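Local coordinates for 4-amino-4-deoxychorismate lyase (Legionella pneumophila, PDB 3LUL), which belongs to the class IV aminotransferase family of fold-type IV enzymes and carries a covalently bound pyridoxal phosphate cofactor, at residues B[120-126]-B[243-249]. Sequence-based numbering, arbitrary orientation.
Sequences HPVRLIS and RRVLSLD
The carboxylate of Asp249 grips Ser126 with both oxygens. Asp249 OD1 accepts a hydrogen bond from Ser126 N at 2.8 Å, and Asp249 OD2 accepts one from Ser126 OG at 2.7 Å. Both oxygens are met on their syn sides, so the carboxylate is held against rotation. OD2 also forms a salt bridge with Lys224. At the other end Arg243 reaches the carbonyl O of His120 side-on, with NE and NH2 each 2.9 Å from that one oxygen. The oxygen lies in the guanidinium plane. The Arg243 chain bends at chi2 (91°), which turns the guanidinium toward His120.

Between these ends the backbones pair in parallel. Val122 N bonds to Arg244 O, and Val122 O receives Leu246 N at 2.8 Å. Leu124 N bonds to Ser247 O, and Leu124 O receives Asp249 N. The register shifts by one residue after Val122, making a beta bulge at Leu246, whose backbone (psi -37°) departs from strand values. The extended Arg123 side chain lies on the same face of the sheet as Ser247. In the conformer described, its NH1 gives a bent bond (132°) to Ser247 OG, while Leu246 CD2 lies 3.5 Å from Arg123 NH2, over the guanidinium face. A water bridges Ser247 OG, Leu124 O and Asp249 O.

On the opposite face, Val122 CG2 meets Val245 CG2 at 3.6 Å in one of two modelled conformers of Val122. The Leu124 and Val245 side chains cross at about a right angle, CD1 meeting CG1, and Leu248 CD1 packs against Leu124 CB. Leu235 of strand 232-237 touches both valines. Strand 122-131 thus lies between strands 241-248 and 162-167, in a bulged parallel pairing within the larger mixed sheet of this class IV aminotransferase fold.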
loop_
_atom_site.group_PDB
_atom_site.type_symbol
_atom_site.label_atom_id
_atom_site.label_comp_id
_atom_site.label_asym_id
_atom_site.label_seq_id
_atom_site.Cartn_x
_atom_site.Cartn_y
_atom_site.Cartn_z
ATOM N N HIS B 120 -15.016 -18.799 -17.424
ATOM C CA HIS B 120 -14.565 -18.134 -18.652
ATOM C C HIS B 120 -13.051 -17.791 -18.577
ATOM O O HIS B 120 -12.557 -17.350 -17.533
ATOM C CB HIS B 120 -15.443 -16.898 -18.984
ATOM C CG HIS B 120 -15.433 -15.804 -17.949
ATOM N ND1 HIS B 120 -14.979 -14.531 -18.226
ATOM C CD2 HIS B 120 -15.863 -15.772 -16.662
ATOM C CE1 HIS B 120 -15.105 -13.771 -17.153
ATOM N NE2 HIS B 120 -15.633 -14.501 -16.188
ATOM N N PRO B 121 -12.293 -18.018 -19.680
ATOM C CA PRO B 121 -10.866 -17.683 -19.595
ATOM C C PRO B 121 -10.611 -16.192 -19.496
ATOM O O PRO B 121 -11.410 -15.400 -19.989
ATOM C CB PRO B 121 -10.295 -18.225 -20.894
ATOM C CG PRO B 121 -11.251 -19.270 -21.304
ATOM C CD PRO B 121 -12.581 -18.729 -20.931
ATOM N N VAL B 122 -9.515 -15.831 -18.826
ATOM C CA VAL B 122 -9.241 -14.432 -18.491
ATOM C C VAL B 122 -8.409 -13.734 -19.557
ATOM O O VAL B 122 -7.546 -14.336 -20.172
ATOM C CB VAL B 122 -8.529 -14.284 -17.129
ATOM C CG1 VAL B 122 -9.449 -14.737 -16.032
ATOM C CG2 VAL B 122 -7.260 -15.069 -17.087
ATOM N N ARG B 123 -8.694 -12.443 -19.744
ATOM C CA ARG B 123 -7.910 -11.571 -20.609
ATOM C C ARG B 123 -7.018 -10.666 -19.748
ATOM O O ARG B 123 -7.498 -9.988 -18.827
ATOM C CB ARG B 123 -8.831 -10.731 -21.498
ATOM C CG ARG B 123 -9.602 -11.518 -22.559
ATOM C CD ARG B 123 -10.137 -10.574 -23.627
ATOM N NE ARG B 123 -10.834 -11.238 -24.726
ATOM C CZ ARG B 123 -10.234 -11.694 -25.823
ATOM N NH1 ARG B 123 -8.917 -11.601 -25.950
ATOM N NH2 ARG B 123 -10.949 -12.265 -26.785
ATOM N N LEU B 124 -5.715 -10.660 -20.053
ATOM C CA LEU B 124 -4.701 -9.888 -19.314
ATOM C C LEU B 124 -4.117 -8.764 -20.148
ATOM O O LEU B 124 -4.041 -8.886 -21.374
ATOM C CB LEU B 124 -3.551 -10.790 -18.895
ATOM C CG LEU B 124 -3.906 -11.972 -18.006
ATOM C CD1 LEU B 124 -2.662 -12.795 -17.658
ATOM C CD2 LEU B 124 -4.585 -11.494 -16.717
ATOM N N ILE B 125 -3.713 -7.687 -19.470
ATOM C CA ILE B 125 -2.877 -6.650 -20.053
ATOM C C ILE B 125 -1.639 -6.486 -19.201
ATOM O O ILE B 125 -1.670 -6.725 -17.992
ATOM C CB ILE B 125 -3.600 -5.272 -20.263
ATOM C CG1 ILE B 125 -4.283 -4.764 -18.997
ATOM C CG2 ILE B 125 -4.601 -5.336 -21.482
ATOM C CD1 ILE B 125 -3.856 -3.397 -18.531
ATOM N N SER B 126 -0.531 -6.109 -19.830
ATOM C CA SER B 126 0.719 -5.901 -19.108
ATOM C C SER B 126 0.715 -4.485 -18.556
ATOM O O SER B 126 0.409 -3.552 -19.277
ATOM C CB SER B 126 1.908 -6.019 -20.073
ATOM O OG SER B 126 2.063 -7.320 -20.580
ATOM N N ARG B 243 -7.168 -20.765 -13.213
ATOM C CA ARG B 243 -7.955 -19.950 -14.142
ATOM C C ARG B 243 -7.176 -19.900 -15.450
ATOM O O ARG B 243 -5.983 -19.557 -15.482
ATOM C CB ARG B 243 -8.162 -18.557 -13.570
ATOM C CG ARG B 243 -9.069 -17.615 -14.385
ATOM C CD ARG B 243 -10.558 -17.689 -13.963
ATOM N NE ARG B 243 -11.432 -16.942 -14.898
ATOM C CZ ARG B 243 -11.906 -15.704 -14.710
ATOM N NH1 ARG B 243 -11.596 -14.999 -13.623
ATOM N NH2 ARG B 243 -12.672 -15.130 -15.642
ATOM N N ARG B 244 -7.857 -20.263 -16.537
ATOM C CA ARG B 244 -7.217 -20.305 -17.841
ATOM C C ARG B 244 -7.093 -18.900 -18.377
ATOM O O ARG B 244 -7.954 -18.061 -18.117
ATOM C CB ARG B 244 -8.039 -21.176 -18.805
ATOM C CG ARG B 244 -8.148 -22.628 -18.386
ATOM C CD ARG B 244 -9.226 -23.349 -19.179
ATOM N NE ARG B 244 -9.561 -24.651 -18.584
ATOM C CZ ARG B 244 -9.002 -25.834 -18.879
ATOM N NH1 ARG B 244 -8.059 -25.952 -19.806
ATOM N NH2 ARG B 244 -9.415 -26.932 -18.245
ATOM N N VAL B 245 -6.020 -18.659 -19.123
ATOM C CA VAL B 245 -5.745 -17.345 -19.728
ATOM C C VAL B 245 -5.959 -17.408 -21.244
ATOM O O VAL B 245 -5.362 -18.222 -21.936
ATOM C CB VAL B 245 -4.325 -16.850 -19.391
ATOM C CG1 VAL B 245 -3.972 -15.536 -20.162
ATOM C CG2 VAL B 245 -4.169 -16.641 -17.876
ATOM N N LEU B 246 -6.850 -16.551 -21.729
ATOM C CA LEU B 246 -7.179 -16.449 -23.146
ATOM C C LEU B 246 -6.182 -15.579 -23.884
ATOM O O LEU B 246 -5.844 -15.864 -25.025
ATOM C CB LEU B 246 -8.602 -15.905 -23.349
ATOM C CG LEU B 246 -9.079 -15.673 -24.803
ATOM C CD1 LEU B 246 -8.989 -16.931 -25.658
ATOM C CD2 LEU B 246 -10.503 -15.133 -24.809
ATOM N N SER B 247 -5.701 -14.524 -23.245
ATOM C CA SER B 247 -4.849 -13.568 -23.930
ATOM C C SER B 247 -4.027 -12.705 -23.001
ATOM O O SER B 247 -4.449 -12.440 -21.879
ATOM C CB SER B 247 -5.676 -12.659 -24.846
ATOM O OG SER B 247 -6.638 -11.878 -24.128
ATOM N N LEU B 248 -2.890 -12.226 -23.521
ATOM C CA LEU B 248 -2.080 -11.175 -22.894
ATOM C C LEU B 248 -1.873 -10.083 -23.951
ATOM O O LEU B 248 -1.290 -10.361 -24.997
ATOM C CB LEU B 248 -0.723 -11.703 -22.435
ATOM C CG LEU B 248 0.263 -10.645 -21.904
ATOM C CD1 LEU B 248 -0.290 -9.853 -20.660
ATOM C CD2 LEU B 248 1.614 -11.264 -21.639
ATOM N N ASP B 249 -2.342 -8.863 -23.671
ATOM C CA ASP B 249 -2.247 -7.752 -24.635
ATOM C C ASP B 249 -2.862 -8.224 -25.967
ATOM O O ASP B 249 -3.999 -8.700 -25.982
ATOM C CB ASP B 249 -0.777 -7.309 -24.737
ATOM C CG ASP B 249 -0.194 -6.905 -23.387
ATOM O OD1 ASP B 249 -0.882 -6.168 -22.657
ATOM O OD2 ASP B 249 0.961 -7.276 -23.068
HETATM O O HOH W 1 -5.678 -9.484 -23.595
#